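Local coordinates for protein glucokinase (PDB 3VOV) that phosphorylates glucose and probably related hexoses with ATP, as a zinc-containing hexokinase of the ROK family, at residues T65-R77 / P83-E95. Numbering follows the deposited sequence.
Sequences TPGPLDFRRGVIR and PGVQDFPIRRILE
The guanidinium of R91 lies flat over G74, whose CA stands 3.4 Å from CZ near the centre of one face. R91 CG runs anti to the backbone N (chi1 -174°) and the chain bends at chi3, which brings the head back over the glycine. NH2 then donates in the guanidinium plane to F71 O, nearly straight at 2.8 Å. G74, with positive phi, sits in the G1 bulge of the 69-76 hairpin, where a CB would strike R91 NH1. With an alanine in place of this arginine, F71 O would probably lose its side-chain donor and G74 the flat group over its CA. The first turn of helix 90-98 meets the same bulge through its backbone: R91 N donates to G74 O at 3.3 Å, and a water bridges that oxygen to R92 N.

Further along, I76 pairs with F88 in a single antiparallel bridge. F88 O takes I76 N at 3.1 Å and I90 N at 2.8 Å from opposite faces of its plane, while D87 N donates to R77 O at 3.1 Å. I76 CD1 packs on I90 CG2 at 3.7 Å, and I76 reaches L8, I90 L63 and L104, on three strands of a five-stranded mixed sheet in this actin-like ATPase fold. Every hydrogen bond across the contact ends on a backbone carbonyl, so the fit probably depends chiefly on main-chain shape, with one arginine supplying the side-chain donor.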
# COMPACT_ATOMS: atom_id res chain seq x y z
N THR B 65 -16.70 18.02 24.90
CA THR B 65 -16.33 16.78 25.59
C THR B 65 -15.48 15.91 24.65
O THR B 65 -15.71 15.91 23.47
CB THR B 65 -17.65 16.04 26.02
OG1 THR B 65 -17.36 14.72 26.42
CG2 THR B 65 -18.54 15.90 24.85
N PRO B 66 -14.52 15.14 25.19
CA PRO B 66 -13.70 14.36 24.29
C PRO B 66 -14.48 13.27 23.61
O PRO B 66 -14.23 13.03 22.43
CB PRO B 66 -12.68 13.69 25.23
CG PRO B 66 -12.74 14.50 26.49
CD PRO B 66 -14.15 14.91 26.59
N GLY B 67 -15.41 12.63 24.30
CA GLY B 67 -15.91 11.35 23.80
C GLY B 67 -16.56 11.26 22.42
O GLY B 67 -16.63 12.24 21.67
N PRO B 68 -17.06 10.05 22.09
CA PRO B 68 -18.08 9.96 21.04
C PRO B 68 -19.40 10.49 21.66
O PRO B 68 -19.79 10.08 22.76
CB PRO B 68 -18.17 8.46 20.77
CG PRO B 68 -17.83 7.83 22.10
CD PRO B 68 -16.76 8.74 22.69
N LEU B 69 -20.03 11.42 20.98
CA LEU B 69 -21.26 12.01 21.48
C LEU B 69 -22.43 11.27 20.89
O LEU B 69 -22.40 10.86 19.74
CB LEU B 69 -21.37 13.49 21.06
CG LEU B 69 -20.95 14.62 21.98
CD1 LEU B 69 -21.62 14.47 23.34
CD2 LEU B 69 -19.46 14.62 22.14
N ASP B 70 -23.48 11.12 21.68
CA ASP B 70 -24.79 10.89 21.11
C ASP B 70 -25.49 12.26 21.14
O ASP B 70 -26.01 12.69 22.19
CB ASP B 70 -25.53 9.86 21.95
CG ASP B 70 -26.79 9.36 21.28
OD1 ASP B 70 -27.12 8.19 21.50
OD2 ASP B 70 -27.43 10.11 20.53
N PHE B 71 -25.48 12.97 20.01
CA PHE B 71 -26.19 14.28 19.94
C PHE B 71 -27.70 14.09 19.97
O PHE B 71 -28.45 15.00 20.33
CB PHE B 71 -25.84 15.05 18.67
CG PHE B 71 -24.43 15.56 18.63
CD1 PHE B 71 -24.12 16.82 19.13
CD2 PHE B 71 -23.41 14.78 18.07
CE1 PHE B 71 -22.82 17.30 19.08
CE2 PHE B 71 -22.08 15.25 18.02
CZ PHE B 71 -21.79 16.51 18.53
N ARG B 72 -28.14 12.91 19.53
CA ARG B 72 -29.56 12.56 19.50
C ARG B 72 -30.10 12.66 20.92
O ARG B 72 -31.00 13.46 21.19
CB ARG B 72 -29.77 11.13 18.98
CG ARG B 72 -29.62 10.95 17.46
CD ARG B 72 -30.97 11.09 16.73
NE ARG B 72 -31.81 9.87 16.75
CZ ARG B 72 -32.20 9.21 15.65
NH1 ARG B 72 -31.79 9.62 14.45
NH2 ARG B 72 -32.98 8.12 15.74
N ARG B 73 -29.50 11.86 21.81
CA ARG B 73 -29.97 11.66 23.18
C ARG B 73 -29.33 12.65 24.15
O ARG B 73 -29.75 12.74 25.31
CB ARG B 73 -29.67 10.24 23.66
CG ARG B 73 -30.15 9.09 22.74
CD ARG B 73 -29.71 7.73 23.30
NE ARG B 73 -30.46 7.36 24.50
CZ ARG B 73 -29.96 6.66 25.52
NH1 ARG B 73 -28.69 6.24 25.52
NH2 ARG B 73 -30.75 6.38 26.56
N GLY B 74 -28.30 13.38 23.68
CA GLY B 74 -27.56 14.32 24.52
C GLY B 74 -26.80 13.59 25.60
O GLY B 74 -26.90 13.91 26.77
N VAL B 75 -26.06 12.56 25.21
CA VAL B 75 -25.30 11.80 26.18
C VAL B 75 -23.89 11.56 25.70
O VAL B 75 -23.60 11.54 24.49
CB VAL B 75 -25.97 10.43 26.66
CG1 VAL B 75 -27.51 10.43 26.52
CG2 VAL B 75 -25.38 9.22 26.03
N ILE B 76 -23.01 11.42 26.67
CA ILE B 76 -21.65 11.07 26.39
C ILE B 76 -21.58 9.55 26.39
O ILE B 76 -21.78 8.90 27.42
CB ILE B 76 -20.68 11.64 27.45
CG1 ILE B 76 -20.87 13.15 27.57
CG2 ILE B 76 -19.24 11.24 27.10
CD1 ILE B 76 -20.35 13.73 28.91
N ARG B 77 -21.33 8.99 25.21
CA ARG B 77 -21.22 7.54 25.07
C ARG B 77 -20.04 7.00 25.91
O ARG B 77 -20.24 6.23 26.86
CB ARG B 77 -21.07 7.15 23.61
CG ARG B 77 -22.28 7.44 22.75
CD ARG B 77 -22.35 6.46 21.56
NE ARG B 77 -21.37 6.73 20.52
CZ ARG B 77 -21.59 7.52 19.46
NH1 ARG B 77 -22.77 8.12 19.32
NH2 ARG B 77 -20.63 7.71 18.55
N PRO B 83 -14.34 8.48 34.79
CA PRO B 83 -15.12 7.39 35.41
C PRO B 83 -16.66 7.60 35.39
O PRO B 83 -17.14 8.69 35.77
CB PRO B 83 -14.58 7.34 36.84
CG PRO B 83 -13.21 7.94 36.75
CD PRO B 83 -13.36 9.04 35.74
N GLY B 84 -17.37 6.55 34.88
CA GLY B 84 -18.94 6.37 34.81
C GLY B 84 -19.46 8.01 34.63
O GLY B 84 -20.54 8.37 35.14
N VAL B 85 -18.77 8.88 33.79
CA VAL B 85 -19.59 9.25 32.53
C VAL B 85 -20.04 8.38 31.33
O VAL B 85 -20.25 8.92 30.23
CB VAL B 85 -18.96 10.59 32.04
CG1 VAL B 85 -18.77 11.51 33.25
CG2 VAL B 85 -17.58 10.32 31.43
N GLN B 86 -20.25 7.08 31.56
CA GLN B 86 -20.72 6.17 30.50
C GLN B 86 -22.23 6.24 30.18
O GLN B 86 -23.09 6.06 31.05
CB GLN B 86 -20.31 4.72 30.82
CG GLN B 86 -18.95 4.31 30.19
CD GLN B 86 -19.11 3.44 28.93
OE1 GLN B 86 -18.75 3.85 27.81
NE2 GLN B 86 -19.64 2.22 29.11
N ASP B 87 -22.53 6.51 28.91
CA ASP B 87 -23.91 6.72 28.45
C ASP B 87 -24.64 7.71 29.35
O ASP B 87 -25.86 7.63 29.53
CB ASP B 87 -24.70 5.41 28.35
CG ASP B 87 -24.17 4.49 27.26
OD1 ASP B 87 -23.83 3.32 27.58
OD2 ASP B 87 -24.10 4.93 26.08
N PHE B 88 -23.88 8.66 29.90
CA PHE B 88 -24.37 9.61 30.86
C PHE B 88 -25.11 10.81 30.24
O PHE B 88 -24.55 11.52 29.40
CB PHE B 88 -23.22 10.05 31.75
CG PHE B 88 -23.65 10.85 32.89
CD1 PHE B 88 -24.33 10.26 33.94
CD2 PHE B 88 -23.42 12.22 32.91
CE1 PHE B 88 -24.76 11.02 35.00
CE2 PHE B 88 -23.85 12.97 33.96
CZ PHE B 88 -24.52 12.37 35.00
N PRO B 89 -26.39 11.02 30.63
CA PRO B 89 -27.23 12.05 29.99
C PRO B 89 -26.96 13.47 30.48
O PRO B 89 -27.86 14.15 30.99
CB PRO B 89 -28.66 11.61 30.35
CG PRO B 89 -28.49 10.98 31.71
CD PRO B 89 -27.13 10.29 31.68
N ILE B 90 -25.73 13.91 30.25
CA ILE B 90 -25.26 15.21 30.65
C ILE B 90 -26.16 16.36 30.21
O ILE B 90 -26.35 17.29 30.99
CB ILE B 90 -23.74 15.40 30.25
CG1 ILE B 90 -23.08 16.53 31.04
CG2 ILE B 90 -23.57 15.62 28.72
CD1 ILE B 90 -23.25 16.48 32.55
N ARG B 91 -26.70 16.32 29.00
CA ARG B 91 -27.37 17.51 28.49
C ARG B 91 -28.58 17.93 29.34
O ARG B 91 -28.69 19.10 29.74
CB ARG B 91 -27.80 17.34 27.05
CG ARG B 91 -28.36 18.65 26.49
CD ARG B 91 -29.24 18.38 25.31
NE ARG B 91 -28.44 18.08 24.15
CZ ARG B 91 -28.75 17.21 23.19
NH1 ARG B 91 -29.87 16.47 23.24
NH2 ARG B 91 -27.92 17.07 22.16
N ARG B 92 -29.50 16.99 29.58
CA ARG B 92 -30.70 17.29 30.39
C ARG B 92 -30.35 17.62 31.82
O ARG B 92 -30.92 18.51 32.41
CB ARG B 92 -31.70 16.14 30.34
CG ARG B 92 -32.52 16.10 29.08
CD ARG B 92 -33.39 17.35 28.88
NE ARG B 92 -34.20 17.11 27.69
CZ ARG B 92 -33.90 17.53 26.46
NH1 ARG B 92 -34.71 17.20 25.46
NH2 ARG B 92 -32.86 18.34 26.23
N ILE B 93 -29.40 16.89 32.38
CA ILE B 93 -29.02 17.08 33.74
C ILE B 93 -28.49 18.51 33.86
O ILE B 93 -28.91 19.27 34.75
CB ILE B 93 -27.95 16.07 34.15
CG1 ILE B 93 -28.55 14.66 34.24
CG2 ILE B 93 -27.40 16.43 35.52
CD1 ILE B 93 -27.53 13.57 34.33
N LEU B 94 -27.59 18.89 32.96
CA LEU B 94 -27.05 20.24 33.01
C LEU B 94 -28.10 21.30 32.82
O LEU B 94 -28.06 22.30 33.49
CB LEU B 94 -25.91 20.45 32.00
CG LEU B 94 -24.52 20.84 32.52
CD1 LEU B 94 -23.61 21.36 31.39
CD2 LEU B 94 -24.47 21.76 33.75
N GLU B 95 -29.03 21.09 31.89
CA GLU B 95 -30.09 22.03 31.66
C GLU B 95 -30.92 22.17 32.93
O GLU B 95 -31.33 23.27 33.31
CB GLU B 95 -31.00 21.54 30.51
CG GLU B 95 -30.28 21.63 29.13
CD GLU B 95 -31.13 21.26 27.94
OE1 GLU B 95 -32.10 20.50 28.09
OE2 GLU B 95 -30.82 21.75 26.82
O HOH W 1 -29.44 14.31 27.94